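Long-range contacts in 2-(hydroxymethyl)glutarate dehydrogenase (Eubacterium barkeri, PDB 3CKY), which catalyses the NADH-dependent reduction of 2-formylglutarate to (S)-2-hydroxymethylglutarate in the fermentation of nicotinate: residues A237-H242 / G271-G276; K225-G230 / D281-I286; L181-A186 / A263-I268; M97-P102 / L245-E250. All blocks are in the same frame, centred on the assembly; numbering follows the deposited sequence.

Interaction 1 (A237-H242 / G271-G276); sequences AMDLQH and GGRAMG
A flat stack of the R273 guanidinium on the H242 imidazole joins helix 260-274 to the first turn of helix 238-255 in the helical C-terminal domain. The guanidinium lies on one face of the ring, planes 10° apart and centres 4.1 Å apart. H242 CD2 sits over the middle of the guanidinium, 3.6 Å from R273 CZ, while NE passes over the ring nearer its rim. The R273 chain bends at chi3, which carries NE over the ring; CD, before the bend, makes a CH-pi contact 4.0 Å from the H242 centroid. Beyond the bend NH1 meets D239 OD1 at 3.0 Å in a salt bridge whose hydrogen bond is weak, at an N-H...O angle of 126°; carboxylate and guanidinium planes stand 82° apart. The ring and the D239 carboxylate both hold R273; E270 OE2 is a further, long and weak ion-pair partner of its NE. Farther in, M238 SD rests on the backbone of G272, 3.7 Å from CA, at the face of the helix where glycine has no side chain. G276, with positive phi, ends that helix. N256 and K253 of the second subunit pack on R273 and H242 respectively; K243, next in sequence, probably binds NAD(+). Here two helices of an all-helical domain pack through a stack and a salt bridge, helix 260-274 being ended by a Schellman motif with G276 as its C-prime residue.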
loop_
_atom_site.group_PDB
_atom_site.type_symbol
_atom_site.label_atom_id
_atom_site.label_comp_id
_atom_site.label_asym_id
_atom_site.label_seq_id
_atom_site.Cartn_x
_atom_site.Cartn_y
_atom_site.Cartn_z
ATOM N N ALA A 237 -6.543 22.014 6.267
ATOM C CA ALA A 237 -5.790 21.934 5.013
ATOM C C ALA A 237 -5.296 20.528 4.720
ATOM O O ALA A 237 -4.799 19.832 5.606
ATOM C CB ALA A 237 -4.600 22.922 5.012
ATOM N N MET A 238 -5.446 20.125 3.461
ATOM C CA MET A 238 -4.991 18.812 3.003
ATOM C C MET A 238 -3.493 18.610 3.291
ATOM O O MET A 238 -3.080 17.516 3.670
ATOM C CB MET A 238 -5.284 18.649 1.513
ATOM C CG MET A 238 -5.086 17.228 1.008
ATOM S SD MET A 238 -5.371 17.049 -0.754
ATOM C CE MET A 238 -7.112 17.467 -0.923
ATOM N N ASP A 239 -2.697 19.672 3.122
ATOM C CA ASP A 239 -1.267 19.622 3.430
ATOM C C ASP A 239 -1.031 19.221 4.876
ATOM O O ASP A 239 -0.111 18.464 5.166
ATOM C CB ASP A 239 -0.584 20.970 3.164
ATOM C CG ASP A 239 -0.427 21.283 1.677
ATOM O OD1 ASP A 239 -0.256 20.358 0.848
ATOM O OD2 ASP A 239 -0.458 22.473 1.321
ATOM N N LEU A 240 -1.868 19.721 5.779
ATOM C CA LEU A 240 -1.685 19.469 7.203
ATOM C C LEU A 240 -2.075 18.043 7.590
ATOM O O LEU A 240 -1.372 17.378 8.340
ATOM C CB LEU A 240 -2.440 20.499 8.029
ATOM C CG LEU A 240 -1.923 21.926 7.875
ATOM C CD1 LEU A 240 -2.811 22.919 8.637
ATOM C CD2 LEU A 240 -0.441 22.035 8.327
ATOM N N GLN A 241 -3.189 17.572 7.055
ATOM C CA GLN A 241 -3.602 16.189 7.242
ATOM C C GLN A 241 -2.559 15.197 6.696
ATOM O O GLN A 241 -2.304 14.167 7.304
ATOM C CB GLN A 241 -4.955 15.944 6.561
ATOM C CG GLN A 241 -5.443 14.507 6.672
ATOM C CD GLN A 241 -5.625 14.058 8.127
ATOM O OE1 GLN A 241 -4.765 13.375 8.702
ATOM N NE2 GLN A 241 -6.737 14.447 8.731
ATOM N N HIS A 242 -1.999 15.516 5.530
ATOM C CA HIS A 242 -0.915 14.754 4.927
ATOM C C HIS A 242 0.332 14.736 5.823
ATOM O O HIS A 242 0.937 13.687 6.028
ATOM C CB HIS A 242 -0.555 15.335 3.541
ATOM C CG HIS A 242 0.525 14.571 2.841
ATOM N ND1 HIS A 242 0.274 13.394 2.167
ATOM C CD2 HIS A 242 1.861 14.777 2.758
ATOM C CE1 HIS A 242 1.408 12.929 1.673
ATOM N NE2 HIS A 242 2.384 13.747 2.023
ATOM N N GLY A 271 -1.861 12.333 -3.926
ATOM C CA GLY A 271 -2.552 12.555 -5.196
ATOM C C GLY A 271 -3.277 13.894 -5.231
ATOM O O GLY A 271 -3.175 14.644 -6.210
ATOM N N GLY A 272 -3.999 14.203 -4.156
ATOM C CA GLY A 272 -4.698 15.476 -4.053
ATOM C C GLY A 272 -3.742 16.647 -4.086
ATOM O O GLY A 272 -3.999 17.650 -4.733
ATOM N N ARG A 273 -2.625 16.508 -3.387
ATOM C CA ARG A 273 -1.582 17.520 -3.424
ATOM C C ARG A 273 -0.962 17.673 -4.805
ATOM O O ARG A 273 -0.717 18.798 -5.249
ATOM C CB ARG A 273 -0.530 17.209 -2.381
ATOM C CG ARG A 273 -1.060 17.488 -0.981
ATOM C CD ARG A 273 -0.326 16.748 0.060
ATOM N NE ARG A 273 1.084 16.603 -0.266
ATOM C CZ ARG A 273 2.088 17.312 0.240
ATOM N NH1 ARG A 273 1.866 18.280 1.113
ATOM N NH2 ARG A 273 3.336 17.047 -0.141
ATOM N N ALA A 274 -0.768 16.551 -5.494
ATOM C CA ALA A 274 -0.293 16.561 -6.876
ATOM C C ALA A 274 -1.239 17.344 -7.798
ATOM O O ALA A 274 -0.786 17.973 -8.736
ATOM C CB ALA A 274 -0.088 15.114 -7.391
ATOM N N MET A 275 -2.538 17.298 -7.504
ATOM C CA MET A 275 -3.560 18.017 -8.262
ATOM C C MET A 275 -3.745 19.474 -7.812
ATOM O O MET A 275 -4.661 20.140 -8.288
ATOM C CB MET A 275 -4.903 17.298 -8.133
ATOM C CG MET A 275 -4.944 15.949 -8.823
ATOM S SD MET A 275 -6.477 15.046 -8.480
ATOM C CE MET A 275 -7.695 16.133 -9.239
ATOM N N GLY A 276 -2.891 19.960 -6.906
ATOM C CA GLY A 276 -2.911 21.361 -6.471
ATOM C C GLY A 276 -3.933 21.678 -5.397
ATOM O O GLY A 276 -4.281 22.842 -5.207
#

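Interaction 2 (K225-G230 / D281-I286); sequences KFIMSG and DMSAVI
D281 opens its segment by pressing its side chain onto the ring of F226. D281 CB is 3.7 Å from F226 CD1, and the carboxylate follows over the same face, planes 10° apart, with CG 3.8 Å above the ring centre. K225 CG lies over the opposite face, toward the rim. Setting a carboxylate against a pi cloud is unlikely to be favourable in itself, and here the charge has partners of its own: OD1 receives a salt bridge from K222 and the backbone N-H of F236. OD2 is gripped twice by S283. The backbone N-H of S283 reaches D281 OD2 at 2.9 Å and 162° from above the carboxylate plane, making an Asx turn, and S283 OG donates to the anti lone pair of OD2 at 2.6 Å. This turn starts the 3-10 segment 282-284 in the connection between helices 260-274 and 286-293, which here runs past the C-terminal end of helix 217-228, where that helix widens into a pi-type turn. S283 OG stands between its own backbone N and carbonyl carbon (chi1 60°), the rotamer that puts it near OD2; it also comes to 3.2 Å from F226 CB. S283 CB faces I227 CG1 at 4.0 Å, so this serine meets both helix residues. M185 of helix 169-197 touches it too. The last contact is apolar: I286 CD1 lies 4.2 Å from I227 CG2, the two side chains crossing at about a right angle, with L192 of helix 169-197 packing on I227 and V193 of the same helix on I286.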
loop_
_atom_site.group_PDB
_atom_site.type_symbol
_atom_site.label_atom_id
_atom_site.label_comp_id
_atom_site.label_asym_id
_atom_site.label_seq_id
_atom_site.Cartn_x
_atom_site.Cartn_y
_atom_site.Cartn_z
ATOM N N LYS A 225 -20.844 20.134 4.928
ATOM C CA LYS A 225 -20.211 21.448 4.858
ATOM C C LYS A 225 -19.285 21.648 3.650
ATOM O O LYS A 225 -19.249 22.751 3.093
ATOM C CB LYS A 225 -19.440 21.743 6.144
ATOM C CG LYS A 225 -18.912 23.176 6.217
ATOM C CD LYS A 225 -18.169 23.456 7.513
ATOM C CE LYS A 225 -17.478 24.825 7.454
ATOM N NZ LYS A 225 -16.568 25.071 8.624
ATOM N N PHE A 226 -18.540 20.606 3.275
ATOM C CA PHE A 226 -17.520 20.711 2.237
ATOM C C PHE A 226 -17.846 19.914 0.976
ATOM O O PHE A 226 -17.821 20.464 -0.116
ATOM C CB PHE A 226 -16.150 20.266 2.769
ATOM C CG PHE A 226 -15.648 21.097 3.919
ATOM C CD1 PHE A 226 -14.928 22.273 3.693
ATOM C CD2 PHE A 226 -15.894 20.713 5.231
ATOM C CE1 PHE A 226 -14.466 23.046 4.756
ATOM C CE2 PHE A 226 -15.429 21.492 6.306
ATOM C CZ PHE A 226 -14.716 22.653 6.061
ATOM N N ILE A 227 -18.104 18.624 1.139
ATOM C CA ILE A 227 -18.271 17.722 0.017
ATOM C C ILE A 227 -19.554 18.074 -0.724
ATOM O O ILE A 227 -19.516 18.379 -1.897
ATOM C CB ILE A 227 -18.288 16.220 0.461
ATOM C CG1 ILE A 227 -16.914 15.817 1.010
ATOM C CG2 ILE A 227 -18.659 15.299 -0.690
ATOM C CD1 ILE A 227 -16.905 14.458 1.749
ATOM N N MET A 228 -20.686 18.059 -0.032
ATOM C CA MET A 228 -21.968 18.311 -0.716
ATOM C C MET A 228 -22.126 19.760 -1.186
ATOM O O MET A 228 -22.820 20.021 -2.173
ATOM C CB MET A 228 -23.134 17.895 0.150
ATOM C CG MET A 228 -23.160 16.428 0.384
ATOM S SD MET A 228 -24.600 15.894 1.305
ATOM C CE MET A 228 -25.886 16.205 0.071
ATOM N N SER A 229 -21.472 20.691 -0.492
ATOM C CA SER A 229 -21.464 22.089 -0.893
ATOM C C SER A 229 -20.536 22.327 -2.067
ATOM O O SER A 229 -20.760 23.230 -2.852
ATOM C CB SER A 229 -21.019 22.986 0.269
ATOM O OG SER A 229 -19.604 23.000 0.441
ATOM N N GLY A 230 -19.480 21.530 -2.159
ATOM C CA GLY A 230 -18.429 21.753 -3.152
ATOM C C GLY A 230 -17.505 22.912 -2.814
ATOM O O GLY A 230 -16.647 23.275 -3.605
ATOM N N ASP A 281 -9.542 22.238 2.146
ATOM C CA ASP A 281 -9.860 21.294 3.190
ATOM C C ASP A 281 -9.529 19.901 2.673
ATOM O O ASP A 281 -9.662 19.609 1.472
ATOM C CB ASP A 281 -11.328 21.372 3.607
ATOM C CG ASP A 281 -11.690 20.346 4.657
ATOM O OD1 ASP A 281 -11.357 20.573 5.832
ATOM O OD2 ASP A 281 -12.286 19.300 4.295
ATOM N N MET A 282 -9.095 19.046 3.594
ATOM C CA MET A 282 -8.649 17.716 3.240
ATOM C C MET A 282 -9.725 16.829 2.603
ATOM O O MET A 282 -9.381 15.900 1.928
ATOM C CB MET A 282 -8.004 17.032 4.454
ATOM C CG MET A 282 -8.800 17.043 5.778
ATOM S SD MET A 282 -9.738 15.557 6.121
ATOM C CE MET A 282 -11.267 15.998 5.357
ATOM N N SER A 283 -11.011 17.140 2.778
ATOM C CA SER A 283 -12.082 16.365 2.161
ATOM C C SER A 283 -12.114 16.537 0.642
ATOM O O SER A 283 -12.734 15.727 -0.068
ATOM C CB SER A 283 -13.448 16.737 2.754
ATOM O OG SER A 283 -13.774 18.109 2.573
ATOM N N ALA A 284 -11.445 17.588 0.149
ATOM C CA ALA A 284 -11.235 17.794 -1.295
ATOM C C ALA A 284 -10.451 16.651 -1.933
ATOM O O ALA A 284 -10.393 16.555 -3.136
ATOM C CB ALA A 284 -10.535 19.134 -1.563
ATOM N N VAL A 285 -9.849 15.777 -1.139
ATOM C CA VAL A 285 -9.187 14.571 -1.693
ATOM C C VAL A 285 -10.151 13.710 -2.557
ATOM O O VAL A 285 -9.708 13.010 -3.471
ATOM C CB VAL A 285 -8.533 13.726 -0.566
ATOM C CG1 VAL A 285 -9.595 12.952 0.225
ATOM C CG2 VAL A 285 -7.474 12.807 -1.133
ATOM N N ILE A 286 -11.459 13.792 -2.276
ATOM C CA ILE A 286 -12.477 13.150 -3.102
ATOM C C ILE A 286 -12.347 13.523 -4.607
ATOM O O ILE A 286 -12.637 12.711 -5.487
ATOM C CB ILE A 286 -13.932 13.447 -2.596
ATOM C CG1 ILE A 286 -14.920 12.436 -3.190
ATOM C CG2 ILE A 286 -14.376 14.883 -2.971
ATOM C CD1 ILE A 286 -16.308 12.427 -2.548
#

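Interaction 3 (L181-A186 / A263-I268); sequences LGCNMA and AMATQI
A265 puts its methyl against helix 169-197, where G182, C183 and A186 receive it. C183 can be followed outward from its backbone. Its CA already touches, 4.1 Å from A265 CB, and the two residues have the closest pair of CA atoms, 5.5 Å apart. C183 CB leads off to the side and stays farther from that methyl. At the tip SG returns to 4.2 Å from A265 CB, because chi1 of -72° sets the sulfur beside the backbone N; S187 of the fourth subunit packs on C183. The segments 181-186 and 263-268 cross at 66°, their axes 9.1 Å apart at closest approach, inside the all-helical C-terminal domain of a beta-hydroxyacid dehydrogenase, and the small side chains at the crossing let the backbones approach. One turn after G182, A186 CB meets A265 CB at 3.9 Å. A265 CB also lies 4.3 Å from G182 O, an oxygen that accepts the helical bond of A186 N. I268 lies one turn past A265, and its CD1 reaches A186 CB at 4.4 Å; V285, from the connection before helix 286-293, packs on I268.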
loop_
_atom_site.group_PDB
_atom_site.type_symbol
_atom_site.label_atom_id
_atom_site.label_comp_id
_atom_site.label_asym_id
_atom_site.label_seq_id
_atom_site.Cartn_x
_atom_site.Cartn_y
_atom_site.Cartn_z
ATOM N N LEU A 181 -8.482 10.136 11.642
ATOM C CA LEU A 181 -9.184 11.149 10.848
ATOM C C LEU A 181 -8.833 11.046 9.359
ATOM O O LEU A 181 -9.718 11.025 8.504
ATOM C CB LEU A 181 -8.852 12.563 11.343
ATOM C CG LEU A 181 -9.472 13.752 10.584
ATOM C CD1 LEU A 181 -11.032 13.638 10.528
ATOM C CD2 LEU A 181 -9.047 15.081 11.203
ATOM N N GLY A 182 -7.536 11.003 9.061
ATOM C CA GLY A 182 -7.055 10.890 7.691
ATOM C C GLY A 182 -7.481 9.623 6.983
ATOM O O GLY A 182 -7.952 9.675 5.850
ATOM N N CYS A 183 -7.326 8.489 7.653
ATOM C CA CYS A 183 -7.763 7.212 7.101
ATOM C C CYS A 183 -9.271 7.191 6.835
ATOM O O CYS A 183 -9.719 6.731 5.779
ATOM C CB CYS A 183 -7.400 6.058 8.038
ATOM S SG CYS A 183 -5.637 5.640 8.127
ATOM N N ASN A 184 -10.042 7.677 7.801
ATOM C CA ASN A 184 -11.494 7.633 7.721
ATOM C C ASN A 184 -11.968 8.480 6.553
ATOM O O ASN A 184 -12.895 8.103 5.847
ATOM C CB ASN A 184 -12.132 8.102 9.042
ATOM C CG ASN A 184 -11.870 7.157 10.191
ATOM O OD1 ASN A 184 -11.403 6.031 10.003
ATOM N ND2 ASN A 184 -12.174 7.607 11.397
ATOM N N MET A 185 -11.299 9.613 6.332
ATOM C CA MET A 185 -11.628 10.484 5.223
ATOM C C MET A 185 -11.265 9.855 3.880
ATOM O O MET A 185 -12.070 9.855 2.946
ATOM C CB MET A 185 -10.927 11.826 5.373
ATOM C CG MET A 185 -11.191 12.827 4.209
ATOM S SD MET A 185 -12.890 13.429 4.079
ATOM C CE MET A 185 -13.447 12.703 2.534
ATOM N N ALA A 186 -10.057 9.315 3.780
ATOM C CA ALA A 186 -9.646 8.613 2.571
ATOM C C ALA A 186 -10.640 7.488 2.200
ATOM O O ALA A 186 -10.992 7.317 1.037
ATOM C CB ALA A 186 -8.207 8.051 2.735
ATOM N N ALA A 263 -0.492 4.273 5.370
ATOM C CA ALA A 263 0.402 4.404 4.232
ATOM C C ALA A 263 -0.399 4.683 2.966
ATOM O O ALA A 263 -0.038 5.587 2.165
ATOM C CB ALA A 263 1.251 3.144 4.061
ATOM N N MET A 264 -1.481 3.920 2.776
ATOM C CA MET A 264 -2.268 4.097 1.566
ATOM C C MET A 264 -3.008 5.433 1.614
ATOM O O MET A 264 -3.030 6.143 0.604
ATOM C CB MET A 264 -3.201 2.903 1.276
ATOM C CG MET A 264 -2.495 1.641 0.691
ATOM S SD MET A 264 -1.041 1.912 -0.385
ATOM C CE MET A 264 -1.794 2.864 -1.706
ATOM N N ALA A 265 -3.569 5.794 2.764
ATOM C CA ALA A 265 -4.201 7.120 2.923
ATOM C C ALA A 265 -3.223 8.231 2.561
ATOM O O ALA A 265 -3.582 9.187 1.898
ATOM C CB ALA A 265 -4.733 7.318 4.362
ATOM N N THR A 266 -1.977 8.090 2.996
ATOM C CA THR A 266 -0.952 9.103 2.735
ATOM C C THR A 266 -0.765 9.332 1.241
ATOM O O THR A 266 -0.690 10.482 0.773
ATOM C CB THR A 266 0.381 8.712 3.428
ATOM O OG1 THR A 266 0.139 8.480 4.829
ATOM C CG2 THR A 266 1.467 9.786 3.233
ATOM N N GLN A 267 -0.717 8.244 0.482
ATOM C CA GLN A 267 -0.491 8.327 -0.961
ATOM C C GLN A 267 -1.709 8.867 -1.722
ATOM O O GLN A 267 -1.564 9.563 -2.726
ATOM C CB GLN A 267 -0.048 6.958 -1.518
ATOM C CG GLN A 267 1.290 6.479 -0.999
ATOM C CD GLN A 267 2.412 7.526 -1.051
ATOM O OE1 GLN A 267 3.232 7.610 -0.130
ATOM N NE2 GLN A 267 2.456 8.314 -2.109
ATOM N N ILE A 268 -2.902 8.569 -1.227
ATOM C CA ILE A 268 -4.119 9.129 -1.787
ATOM C C ILE A 268 -4.165 10.649 -1.576
ATOM O O ILE A 268 -4.457 11.404 -2.504
ATOM C CB ILE A 268 -5.382 8.435 -1.189
ATOM C CG1 ILE A 268 -5.388 6.940 -1.565
ATOM C CG2 ILE A 268 -6.693 9.108 -1.710
ATOM C CD1 ILE A 268 -6.403 6.123 -0.791
#

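Interaction 4 (M97-P102 / L245-E250); sequences MSSVSP and LGLALE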
loop_
_atom_site.group_PDB
_atom_site.type_symbol
_atom_site.label_atom_id
_atom_site.label_comp_id
_atom_site.label_asym_id
_atom_site.label_seq_id
_atom_site.Cartn_x
_atom_site.Cartn_y
_atom_site.Cartn_z
ATOM N N MET A 97 4.805 22.010 22.192
ATOM C CA MET A 97 3.490 21.737 21.629
ATOM C C MET A 97 3.593 21.456 20.133
ATOM O O MET A 97 2.575 21.351 19.446
ATOM C CB MET A 97 2.561 22.925 21.880
ATOM C CG MET A 97 2.439 23.289 23.337
ATOM S SD MET A 97 1.415 24.738 23.581
ATOM C CE MET A 97 2.599 26.047 23.172
ATOM N N SER A 98 4.828 21.335 19.643
ATOM C CA SER A 98 5.090 21.056 18.245
ATOM C C SER A 98 4.506 19.729 17.805
ATOM O O SER A 98 4.476 18.751 18.563
ATOM C CB SER A 98 6.594 21.027 17.961
ATOM O OG SER A 98 7.223 22.226 18.368
ATOM N N SER A 99 4.064 19.705 16.558
ATOM C CA SER A 99 3.562 18.495 15.962
ATOM C C SER A 99 4.731 17.612 15.470
ATOM O O SER A 99 5.164 17.708 14.325
ATOM C CB SER A 99 2.604 18.844 14.839
ATOM O OG SER A 99 2.065 17.666 14.289
ATOM N N VAL A 100 5.203 16.732 16.354
ATOM C CA VAL A 100 6.372 15.915 16.089
ATOM C C VAL A 100 6.188 14.476 16.585
ATOM O O VAL A 100 5.261 14.175 17.321
ATOM C CB VAL A 100 7.645 16.522 16.745
ATOM C CG1 VAL A 100 7.971 17.894 16.146
ATOM C CG2 VAL A 100 7.492 16.596 18.264
ATOM N N SER A 101 7.069 13.582 16.146
ATOM C CA SER A 101 7.032 12.192 16.598
ATOM C C SER A 101 7.472 12.094 18.059
ATOM O O SER A 101 8.263 12.920 18.521
ATOM C CB SER A 101 7.940 11.324 15.733
ATOM O OG SER A 101 9.290 11.717 15.905
ATOM N N PRO A 102 6.950 11.089 18.792
ATOM C CA PRO A 102 7.418 10.823 20.146
ATOM C C PRO A 102 8.941 10.730 20.251
ATOM O O PRO A 102 9.526 11.285 21.185
ATOM C CB PRO A 102 6.770 9.476 20.484
ATOM C CG PRO A 102 5.557 9.401 19.635
ATOM C CD PRO A 102 5.874 10.163 18.385
ATOM N N LEU A 245 -0.309 12.403 8.694
ATOM C CA LEU A 245 -0.156 10.999 8.286
ATOM C C LEU A 245 1.328 10.613 8.151
ATOM O O LEU A 245 1.727 9.492 8.472
ATOM C CB LEU A 245 -0.899 10.735 6.985
ATOM C CG LEU A 245 -2.433 10.767 7.061
ATOM C CD1 LEU A 245 -3.061 10.984 5.678
ATOM C CD2 LEU A 245 -3.004 9.502 7.707
ATOM N N GLY A 246 2.148 11.549 7.691
ATOM C CA GLY A 246 3.602 11.356 7.654
ATOM C C GLY A 246 4.219 11.148 9.018
ATOM O O GLY A 246 5.112 10.348 9.162
ATOM N N LEU A 247 3.752 11.896 10.011
ATOM C CA LEU A 247 4.223 11.748 11.394
ATOM C C LEU A 247 3.864 10.381 11.965
ATOM O O LEU A 247 4.644 9.799 12.698
ATOM C CB LEU A 247 3.661 12.860 12.286
ATOM C CG LEU A 247 4.285 14.250 12.103
ATOM C CD1 LEU A 247 3.435 15.339 12.800
ATOM C CD2 LEU A 247 5.765 14.269 12.597
ATOM N N ALA A 248 2.675 9.890 11.628
ATOM C CA ALA A 248 2.251 8.556 11.985
ATOM C C ALA A 248 3.183 7.490 11.405
ATOM O O ALA A 248 3.590 6.576 12.109
ATOM C CB ALA A 248 0.810 8.316 11.520
ATOM N N LEU A 249 3.526 7.619 10.131
ATOM C CA LEU A 249 4.432 6.692 9.465
ATOM C C LEU A 249 5.832 6.751 10.066
ATOM O O LEU A 249 6.515 5.722 10.140
ATOM C CB LEU A 249 4.490 6.972 7.957
ATOM C CG LEU A 249 3.192 6.738 7.164
ATOM C CD1 LEU A 249 3.376 7.135 5.699
ATOM C CD2 LEU A 249 2.705 5.309 7.283
ATOM N N GLU A 250 6.263 7.946 10.458
ATOM C CA GLU A 250 7.543 8.112 11.155
ATOM C C GLU A 250 7.502 7.355 12.473
ATOM O O GLU A 250 8.439 6.625 12.804
ATOM C CB GLU A 250 7.861 9.594 11.409
ATOM C CG GLU A 250 9.246 9.801 11.989
ATOM C CD GLU A 250 9.481 11.184 12.588
ATOM O OE1 GLU A 250 10.502 11.326 13.309
ATOM O OE2 GLU A 250 8.644 12.099 12.350
HETATM O O HOH W 1 9.046 14.263 13.913
#
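S101 and L247 bring the two backbones together, their CA atoms 5.9 Å apart, where an irregular loop with an inverse gamma turn centred on S99 passes the side of helix 238-255. L247 puts its two methyls on that loop. CD1 lies 3.1 Å from S99 OG, tight for a methyl against an oxygen, while CD2 is 3.9 Å from V100 CA. One turn on, E250 reaches out with an extended chain, CG anti to the backbone N (chi1 -174°). Its OE1 comes to 2.9 Å from S101 OG; that hydroxyl is hydrogen-bonded with S103 OG and the backbone N-H of S104, in the helix that S101 N-caps. A water accepts from S101 N at 3.1 Å and donates to E250 OE2 at 2.7 Å, bridging loop and helix. S99 is a probable NAD(+)-binding residue, its side chain about 4 Å from that of K243 and about 6 Å from that of K174, the likely active-site lysine. The loop leads from strand 93-96 of the Rossmann domain into helix 102-114, and helix 238-255, backed by helices 169-197 and 260-274, meets it from the C-terminal domain.

Overall arrangement
From the N terminus, the first contact to begin is interaction 4, whose loop after strand 93-96 meets helix 238-255, closing a long loop between the Rossmann and helical domains. Interaction 3 starts within that loop, on helix 169-197, and closes later on helix 260-274. Interaction 2 opens at the end of helix 217-228 and closes last, before helix 286-293; interaction 1 is nested inside it. All other pairs cross. Interactions 1, 2 and 3 touch one another within the C-terminal domain: M238 meets V285, H242 meets T266, and M185 meets M282. Interaction 4 touches interaction 3 through L245 and T266 but stands clear of interaction 2.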